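Local structure of class II aldolase/adducin N-terminal domain-containing protein (Thermoplasma acidophilum, 3M4R) at residues V115-F127 against G165-K177. The protein is of unknown function but carries a zinc-binding class II aldolase/adducin-type domain, part of a longer protein that may be a short-chain-dehydrogenase-like oxidoreductase. Residues are numbered along the deposited sequence; the frame is centred on the assembly and turned at random. Where two conformers were deposited one is given.
With ZN (zinc ion), chain B.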
ATOM      1  N   VAL A 115       7.336   2.614   7.432  1.00 23.47           N
ATOM      2  CA  VAL A 115       6.512   3.255   8.498  1.00 23.86           C
ATOM      3  C   VAL A 115       4.988   3.216   8.206  1.00 24.32           C
ATOM      4  O   VAL A 115       4.159   3.401   9.125  1.00 23.15           O
ATOM      5  CB  VAL A 115       7.002   4.713   8.859  1.00 25.63           C
ATOM      6  CG1 VAL A 115       8.453   4.681   9.333  1.00 22.99           C
ATOM      7  CG2 VAL A 115       6.856   5.713   7.661  1.00 25.10           C
ATOM      8  N   GLU A 116       4.602   2.892   6.964  1.00 23.81           N
ATOM      9  CA  GLU A 116       3.179   2.751   6.602  1.00 23.75           C
ATOM     10  C   GLU A 116       2.689   1.337   6.565  1.00 23.16           C
ATOM     11  O   GLU A 116       1.628   1.069   5.981  1.00 22.75           O
ATOM     12  CB  GLU A 116       2.930   3.424   5.221  1.00 23.38           C
ATOM     13  CG  GLU A 116       3.488   4.829   5.251  1.00 24.15           C
ATOM     14  CD  GLU A 116       2.861   5.782   4.265  1.00 26.46           C
ATOM     15  OE1 GLU A 116       3.479   5.935   3.164  1.00 25.67           O
ATOM     16  OE2 GLU A 116       1.802   6.405   4.605  1.00 26.04           O
ATOM     17  N   THR A 117       3.407   0.425   7.231  1.00 21.97           N
ATOM     18  CA  THR A 117       3.090  -0.983   7.156  1.00 21.10           C
ATOM     19  C   THR A 117       1.683  -1.305   7.575  1.00 21.46           C
ATOM     20  O   THR A 117       1.065  -2.233   7.023  1.00 21.09           O
ATOM     21  CB  THR A 117       4.115  -1.846   7.983  1.00 22.18           C
ATOM     22  OG1 THR A 117       5.399  -1.786   7.334  1.00 20.17           O
ATOM     23  CG2 THR A 117       3.651  -3.274   8.070  1.00 21.88           C
ATOM     24  N   PHE A 118       1.165  -0.594   8.559  1.00 21.01           N
ATOM     25  CA  PHE A 118      -0.191  -0.899   9.024  1.00 22.28           C
ATOM     26  C   PHE A 118      -1.285  -0.583   8.003  1.00 22.74           C
ATOM     27  O   PHE A 118      -2.329  -1.224   8.036  1.00 21.52           O
ATOM     28  CB  PHE A 118      -0.505  -0.243  10.336  1.00 22.31           C
ATOM     29  CG  PHE A 118       0.208  -0.895  11.503  1.00 21.42           C
ATOM     30  CD1 PHE A 118      -0.152  -2.154  11.915  1.00 22.33           C
ATOM     31  CD2 PHE A 118       1.277  -0.283  12.107  1.00 19.89           C
ATOM     32  CE1 PHE A 118       0.513  -2.773  12.970  1.00 24.61           C
ATOM     33  CE2 PHE A 118       1.939  -0.897  13.188  1.00 24.36           C
ATOM     34  CZ  PHE A 118       1.549  -2.150  13.607  1.00 20.90           C
ATOM     35  N   LEU A 119      -1.028   0.316   7.038  1.00 23.71           N
ATOM     36  CA  LEU A 119      -2.021   0.501   5.933  1.00 24.03           C
ATOM     37  C   LEU A 119      -2.226  -0.805   5.181  1.00 24.31           C
ATOM     38  O   LEU A 119      -3.351  -1.158   4.718  1.00 24.40           O
ATOM     39  CB  LEU A 119      -1.589   1.572   4.923  1.00 24.92           C
ATOM     40  CG  LEU A 119      -1.338   2.997   5.412  1.00 27.01           C
ATOM     41  CD1 LEU A 119      -0.859   3.928   4.257  1.00 25.12           C
ATOM     42  CD2 LEU A 119      -2.583   3.566   6.108  1.00 25.20           C
ATOM     43  N   HIS A 120      -1.126  -1.523   5.053  1.00 23.19           N
ATOM     44  CA  HIS A 120      -1.082  -2.774   4.303  1.00 23.14           C
ATOM     45  C   HIS A 120      -1.688  -3.946   5.089  1.00 22.55           C
ATOM     46  O   HIS A 120      -2.490  -4.786   4.557  1.00 22.78           O
ATOM     47  CB  HIS A 120       0.368  -3.039   3.948  1.00 23.16           C
ATOM     48  CG  HIS A 120       0.919  -2.027   2.984  1.00 22.75           C
ATOM     49  ND1 HIS A 120       0.934  -2.254   1.620  1.00 19.79           N
ATOM     50  CD2 HIS A 120       1.445  -0.791   3.172  1.00 22.34           C
ATOM     51  CE1 HIS A 120       1.443  -1.185   1.014  1.00 21.56           C
ATOM     52  NE2 HIS A 120       1.765  -0.283   1.928  1.00 22.85           N
ATOM     53  N   ALA A 121      -1.269  -4.036   6.338  1.00 20.83           N
ATOM     54  CA  ALA A 121      -1.673  -5.175   7.195  1.00 20.81           C
ATOM     55  C   ALA A 121      -3.163  -5.178   7.411  1.00 20.31           C
ATOM     56  O   ALA A 121      -3.776  -6.235   7.447  1.00 20.79           O
ATOM     57  CB  ALA A 121      -0.927  -5.145   8.593  1.00 18.99           C
ATOM     58  N   PHE A 122      -3.738  -3.985   7.537  1.00 20.89           N
ATOM     59  CA  PHE A 122      -5.131  -3.811   7.915  1.00 21.46           C
ATOM     60  C   PHE A 122      -6.119  -3.832   6.730  1.00 22.66           C
ATOM     61  O   PHE A 122      -7.300  -3.717   6.961  1.00 23.28           O
ATOM     62  CB  PHE A 122      -5.343  -2.503   8.651  1.00 20.72           C
ATOM     63  CG  PHE A 122      -4.752  -2.447  10.040  1.00 21.92           C
ATOM     64  CD1 PHE A 122      -4.343  -3.579  10.717  1.00 23.32           C
ATOM     65  CD2 PHE A 122      -4.662  -1.231  10.683  1.00 21.76           C
ATOM     66  CE1 PHE A 122      -3.837  -3.471  12.000  1.00 23.02           C
ATOM     67  CE2 PHE A 122      -4.170  -1.108  11.956  1.00 23.37           C
ATOM     68  CZ  PHE A 122      -3.747  -2.226  12.618  1.00 23.71           C
ATOM     69  N   LEU A 123      -5.648  -4.025   5.515  1.00 22.95           N
ATOM     70  CA  LEU A 123      -6.548  -4.204   4.363  1.00 24.31           C
ATOM     71  C   LEU A 123      -6.506  -5.667   3.942  1.00 26.26           C
ATOM     72  O   LEU A 123      -5.414  -6.224   3.678  1.00 26.51           O
ATOM     73  CB  LEU A 123      -6.099  -3.309   3.222  1.00 24.20           C
ATOM     74  CG  LEU A 123      -6.426  -1.824   3.405  1.00 23.27           C
ATOM     75  CD1 LEU A 123      -5.727  -0.976   2.303  1.00 21.97           C
ATOM     76  CD2 LEU A 123      -7.913  -1.638   3.397  1.00 25.02           C
ATOM     77  N   PRO A 124      -7.687  -6.324   3.891  1.00 27.25           N
ATOM     78  CA  PRO A 124      -7.697  -7.764   3.751  1.00 27.93           C
ATOM     79  C   PRO A 124      -7.731  -8.202   2.301  1.00 28.49           C
ATOM     80  O   PRO A 124      -8.692  -8.914   1.878  1.00 29.90           O
ATOM     81  CB  PRO A 124      -9.020  -8.153   4.440  1.00 28.85           C
ATOM     82  CG  PRO A 124      -9.918  -7.036   4.118  1.00 27.56           C
ATOM     83  CD  PRO A 124      -9.022  -5.814   4.250  1.00 27.75           C
ATOM     84  N   TYR A 125      -6.738  -7.754   1.555  1.00 26.67           N
ATOM     85  CA  TYR A 125      -6.474  -8.206   0.217  1.00 25.82           C
ATOM     86  C   TYR A 125      -5.012  -8.636   0.159  1.00 25.02           C
ATOM     87  O   TYR A 125      -4.135  -8.102   0.881  1.00 23.32           O
ATOM     88  CB  TYR A 125      -6.728  -7.082  -0.797  1.00 26.93           C
ATOM     89  CG  TYR A 125      -8.104  -7.057  -1.488  1.00 28.13           C
ATOM     90  CD1 TYR A 125      -8.458  -8.042  -2.410  1.00 33.34           C
ATOM     91  CD2 TYR A 125      -9.009  -6.009  -1.270  1.00 31.63           C
ATOM     92  CE1 TYR A 125      -9.713  -8.045  -3.067  1.00 33.90           C
ATOM     93  CE2 TYR A 125     -10.258  -5.955  -1.946  1.00 32.78           C
ATOM     94  CZ  TYR A 125     -10.614  -6.994  -2.842  1.00 35.33           C
ATOM     95  OH  TYR A 125     -11.837  -6.994  -3.523  1.00 36.85           O
ATOM     96  N   LYS A 126      -4.738  -9.636  -0.666  1.00 24.05           N
ATOM     97  CA  LYS A 126      -3.389 -10.179  -0.763  1.00 24.28           C
ATOM     98  C   LYS A 126      -2.365  -9.095  -1.141  1.00 24.04           C
ATOM     99  O   LYS A 126      -1.289  -9.009  -0.518  1.00 25.08           O
ATOM    100  CB  LYS A 126      -3.354 -11.356  -1.733  1.00 24.00           C
ATOM    101  CG  LYS A 126      -2.075 -12.129  -1.779  1.00 25.16           C
ATOM    102  CD  LYS A 126      -2.226 -13.364  -2.635  1.00 24.80           C
ATOM    103  CE  LYS A 126      -0.860 -14.039  -2.860  1.00 24.52           C
ATOM    104  NZ  LYS A 126      -0.385 -14.791  -1.645  1.00 24.85           N
ATOM    105  N   PHE A 127      -2.667  -8.305  -2.159  1.00 23.03           N
ATOM    106  CA  PHE A 127      -1.751  -7.253  -2.632  1.00 22.81           C
ATOM    107  C   PHE A 127      -2.335  -5.885  -2.294  1.00 22.37           C
ATOM    108  O   PHE A 127      -3.511  -5.649  -2.468  1.00 22.25           O
ATOM    109  CB  PHE A 127      -1.546  -7.320  -4.182  1.00 22.59           C
ATOM    110  CG  PHE A 127      -0.735  -8.488  -4.634  1.00 25.16           C
ATOM    111  CD1 PHE A 127      -1.330  -9.761  -4.766  1.00 22.81           C
ATOM    112  CD2 PHE A 127       0.614  -8.340  -4.936  1.00 23.41           C
ATOM    113  CE1 PHE A 127      -0.593 -10.847  -5.182  1.00 22.75           C
ATOM    114  CE2 PHE A 127       1.372  -9.462  -5.346  1.00 21.95           C
ATOM    115  CZ  PHE A 127       0.764 -10.698  -5.468  1.00 23.47           C
ATOM    116  N   GLY A 165       0.326   7.686   9.941  1.00 23.86           N
ATOM    117  CA  GLY A 165       0.586   7.007  11.192  1.00 23.85           C
ATOM    118  C   GLY A 165      -0.498   6.014  11.535  1.00 23.50           C
ATOM    119  O   GLY A 165      -1.263   5.563  10.683  1.00 24.00           O
ATOM    120  N   PHE A 166      -0.565   5.675  12.805  1.00 24.24           N
ATOM    121  CA  PHE A 166      -1.409   4.601  13.280  1.00 24.20           C
ATOM    122  C   PHE A 166      -2.906   4.912  13.230  1.00 23.13           C
ATOM    123  O   PHE A 166      -3.718   4.074  12.780  1.00 23.25           O
ATOM    124  CB  PHE A 166      -0.952   4.166  14.689  1.00 24.81           C
ATOM    125  CG  PHE A 166      -1.571   2.879  15.136  1.00 25.23           C
ATOM    126  CD1 PHE A 166      -1.187   1.692  14.578  1.00 26.88           C
ATOM    127  CD2 PHE A 166      -2.606   2.869  16.056  1.00 27.09           C
ATOM    128  CE1 PHE A 166      -1.798   0.502  14.984  1.00 28.29           C
ATOM    129  CE2 PHE A 166      -3.203   1.689  16.441  1.00 26.28           C
ATOM    130  CZ  PHE A 166      -2.800   0.520  15.906  1.00 22.65           C
ATOM    131  N   THR A 167      -3.300   6.107  13.623  1.00 23.28           N
ATOM    132  CA  THR A 167      -4.715   6.510  13.453  1.00 21.84           C
ATOM    133  C   THR A 167      -5.194   6.435  12.001  1.00 22.18           C
ATOM    134  O   THR A 167      -6.319   5.963  11.736  1.00 22.00           O
ATOM    135  CB  THR A 167      -5.001   7.866  14.095  1.00 23.56           C
ATOM    136  OG1 THR A 167      -4.575   7.794  15.457  1.00 23.03           O
ATOM    137  CG2 THR A 167      -6.523   8.179  14.098  1.00 19.31           C
ATOM    138  N   LEU A 168      -4.334   6.819  11.055  1.00 21.23           N
ATOM    139  CA  LEU A 168      -4.691   6.750   9.668  1.00 20.88           C
ATOM    140  C   LEU A 168      -4.995   5.300   9.332  1.00 21.36           C
ATOM    141  O   LEU A 168      -6.051   5.019   8.760  1.00 22.32           O
ATOM    142  CB  LEU A 168      -3.567   7.323   8.783  1.00 20.97           C
ATOM    143  CG  LEU A 168      -3.736   7.039   7.287  1.00 21.92           C
ATOM    144  CD1 LEU A 168      -5.037   7.719   6.803  1.00 21.07           C
ATOM    145  CD2 LEU A 168      -2.503   7.523   6.450  1.00 20.86           C
ATOM    146  N   ALA A 169      -4.112   4.367   9.761  1.00 20.78           N
ATOM    147  CA  ALA A 169      -4.284   2.974   9.439  1.00 21.03           C
ATOM    148  C   ALA A 169      -5.562   2.409  10.004  1.00 20.87           C
ATOM    149  O   ALA A 169      -6.230   1.644   9.321  1.00 21.19           O
ATOM    150  CB  ALA A 169      -3.027   2.100   9.860  1.00 20.31           C
ATOM    151  N   LYS A 170      -5.907   2.790  11.218  1.00 21.64           N
ATOM    152  CA  LYS A 170      -7.187   2.396  11.834  1.00 23.58           C
ATOM    153  C   LYS A 170      -8.445   2.888  11.072  1.00 24.17           C
ATOM    154  O   LYS A 170      -9.439   2.174  10.914  1.00 24.30           O
ATOM    155  CB  LYS A 170      -7.217   2.987  13.238  1.00 24.18           C
ATOM    156  CG  LYS A 170      -6.081   2.431  14.121  1.00 27.09           C
ATOM    157  CD  LYS A 170      -6.574   1.696  15.307  1.00 30.41           C
ATOM    158  CE  LYS A 170      -7.464   0.500  14.984  1.00 31.86           C
ATOM    159  NZ  LYS A 170      -8.168   0.211  16.252  1.00 28.84           N
ATOM    160  N   GLU A 171      -8.388   4.115  10.593  1.00 25.11           N
ATOM    161  CA  GLU A 171      -9.483   4.676   9.770  1.00 25.43           C
ATOM    162  C   GLU A 171      -9.588   3.984   8.432  1.00 25.65           C
ATOM    163  O   GLU A 171     -10.692   3.734   7.937  1.00 25.04           O
ATOM    164  CB  GLU A 171      -9.212   6.127   9.500  1.00 26.20           C
ATOM    165  CG  GLU A 171      -9.523   6.995  10.659  1.00 30.70           C
ATOM    166  CD  GLU A 171     -11.015   7.013  10.984  1.00 33.56           C
ATOM    167  OE1 GLU A 171     -11.845   7.338  10.102  1.00 32.34           O
ATOM    168  OE2 GLU A 171     -11.338   6.676  12.134  1.00 36.32           O
ATOM    169  N   VAL A 172      -8.428   3.695   7.843  1.00 24.54           N
ATOM    170  CA  VAL A 172      -8.382   2.963   6.613  1.00 25.21           C
ATOM    171  C   VAL A 172      -9.027   1.594   6.830  1.00 25.63           C
ATOM    172  O   VAL A 172      -9.899   1.175   6.057  1.00 24.99           O
ATOM    173  CB  VAL A 172      -6.945   2.850   6.097  1.00 24.11           C
ATOM    174  CG1 VAL A 172      -6.840   1.796   5.079  1.00 25.72           C
ATOM    175  CG2 VAL A 172      -6.465   4.193   5.609  1.00 24.52           C
HETATM  176  N   MSE A 173      -8.606   0.914   7.892  1.00 26.04           N
HETATM  177  CA  MSE A 173      -9.169  -0.362   8.227  1.00 27.12           C
HETATM  178  C   MSE A 173     -10.686  -0.285   8.303  1.00 28.12           C
HETATM  179  O   MSE A 173     -11.373  -1.121   7.740  1.00 29.04           O
HETATM  180  CB  MSE A 173      -8.646  -0.837   9.589  1.00 26.40           C
HETATM  181  CG  MSE A 173      -9.081  -2.234   9.942  1.00 27.15           C
HETATM  182 SE   MSE A 173      -8.266  -2.818  11.637  0.90 25.32          SE
HETATM  183  CE  MSE A 173      -9.528  -2.026  12.857  1.00 29.42           C
ATOM    184  N   ASN A 174     -11.193   0.702   9.028  1.00 29.18           N
ATOM    185  CA  ASN A 174     -12.624   0.800   9.289  1.00 30.23           C
ATOM    186  C   ASN A 174     -13.457   1.284   8.082  1.00 30.92           C
ATOM    187  O   ASN A 174     -14.629   0.960   8.005  1.00 29.72           O
ATOM    188  CB  ASN A 174     -12.890   1.704  10.487  1.00 30.55           C
ATOM    189  CG  ASN A 174     -12.314   1.143  11.802  1.00 33.81           C
ATOM    190  OD1 ASN A 174     -12.242  -0.093  12.028  1.00 34.94           O
ATOM    191  ND2 ASN A 174     -11.902   2.057  12.684  1.00 36.53           N
ATOM    192  N   CYS A 175     -12.863   2.002   7.130  1.00 31.20           N
ATOM    193  CA  CYS A 175     -13.645   2.498   6.000  0.50 31.89           C
ATOM    194  C   CYS A 175     -13.625   1.512   4.844  1.00 31.99           C
ATOM    195  O   CYS A 175     -14.426   1.607   3.940  1.00 31.20           O
ATOM    196  CB  CYS A 175     -13.155   3.868   5.557  0.50 31.90           C
ATOM    197  SG  CYS A 175     -13.346   5.089   6.853  0.50 33.30           S
ATOM    198  N   PHE A 176     -12.707   0.552   4.881  1.00 32.14           N
ATOM    199  CA  PHE A 176     -12.674  -0.437   3.832  1.00 32.27           C
ATOM    200  C   PHE A 176     -14.059  -1.115   3.723  1.00 32.60           C
ATOM    201  O   PHE A 176     -14.632  -1.484   4.730  1.00 32.27           O
ATOM    202  CB  PHE A 176     -11.582  -1.479   4.077  1.00 32.10           C
ATOM    203  CG  PHE A 176     -11.569  -2.535   3.032  1.00 32.27           C
ATOM    204  CD1 PHE A 176     -10.991  -2.286   1.796  1.00 30.67           C
ATOM    205  CD2 PHE A 176     -12.229  -3.747   3.238  1.00 31.56           C
ATOM    206  CE1 PHE A 176     -10.997  -3.253   0.792  1.00 32.36           C
ATOM    207  CE2 PHE A 176     -12.266  -4.724   2.228  1.00 32.11           C
ATOM    208  CZ  PHE A 176     -11.649  -4.476   0.999  1.00 32.80           C
ATOM    209  N   LYS A 177     -14.601  -1.225   2.508  1.00 33.29           N
ATOM    210  CA  LYS A 177     -15.829  -2.022   2.257  1.00 34.04           C
ATOM    211  C   LYS A 177     -15.611  -2.996   1.084  1.00 34.14           C
ATOM    212  O   LYS A 177     -14.931  -2.666   0.102  1.00 34.88           O
ATOM    213  CB  LYS A 177     -17.033  -1.117   1.963  1.00 34.42           C
ATOM    214  CG  LYS A 177     -17.560  -0.318   3.167  1.00 35.49           C
TER
HETATM  215 ZN    ZN B 220       1.923   7.472   2.553  1.00 37.37          ZN
HETATM  216  O   HOH W   1       2.996   8.765   3.679  1.00 21.59           O
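Phe118, Leu119 and Phe122 pack on Phe166, Ala169 and Met173 where two nearly parallel helices, 117-121 and 166-175, lie against one sheet of the class II aldolase/adducin head domain. Their axes approach to 8.5 Å at 17°, and the small side chain of Ala169 permits it: its CB sits 3.5 Å from Phe118 CB. Phe166, with CG anti to the backbone N (chi1 -168°), sends its ring edge into the face of Phe118, a T-shaped pair. On the sheet side Leu119 CD2 meets Leu168 and Val172; Leu119 also touches the zinc ligand His130 and Leu168 touches His188, while Glu116 binds the zinc through both carboxylate oxygens. Against this buried core, the solvent-side end is looser: Tyr125 and Phe176 meet only rim to rim, Pro124 CD stands over the Phe176 face, and Leu123, packed on Val172 CG1, brings CD2 to 3.5 Å from Phe176 CD1. Replacing Phe176 with alanine would probably leave Leu123 CD2 and the proline ring without their aromatic partner and open a gap beside Tyr125. The Phe122 ring lies between Phe118 CB on one face and selenomethionine Met173 on the other, SE 4.0 Å from the ring centroid in a Met-aromatic contact.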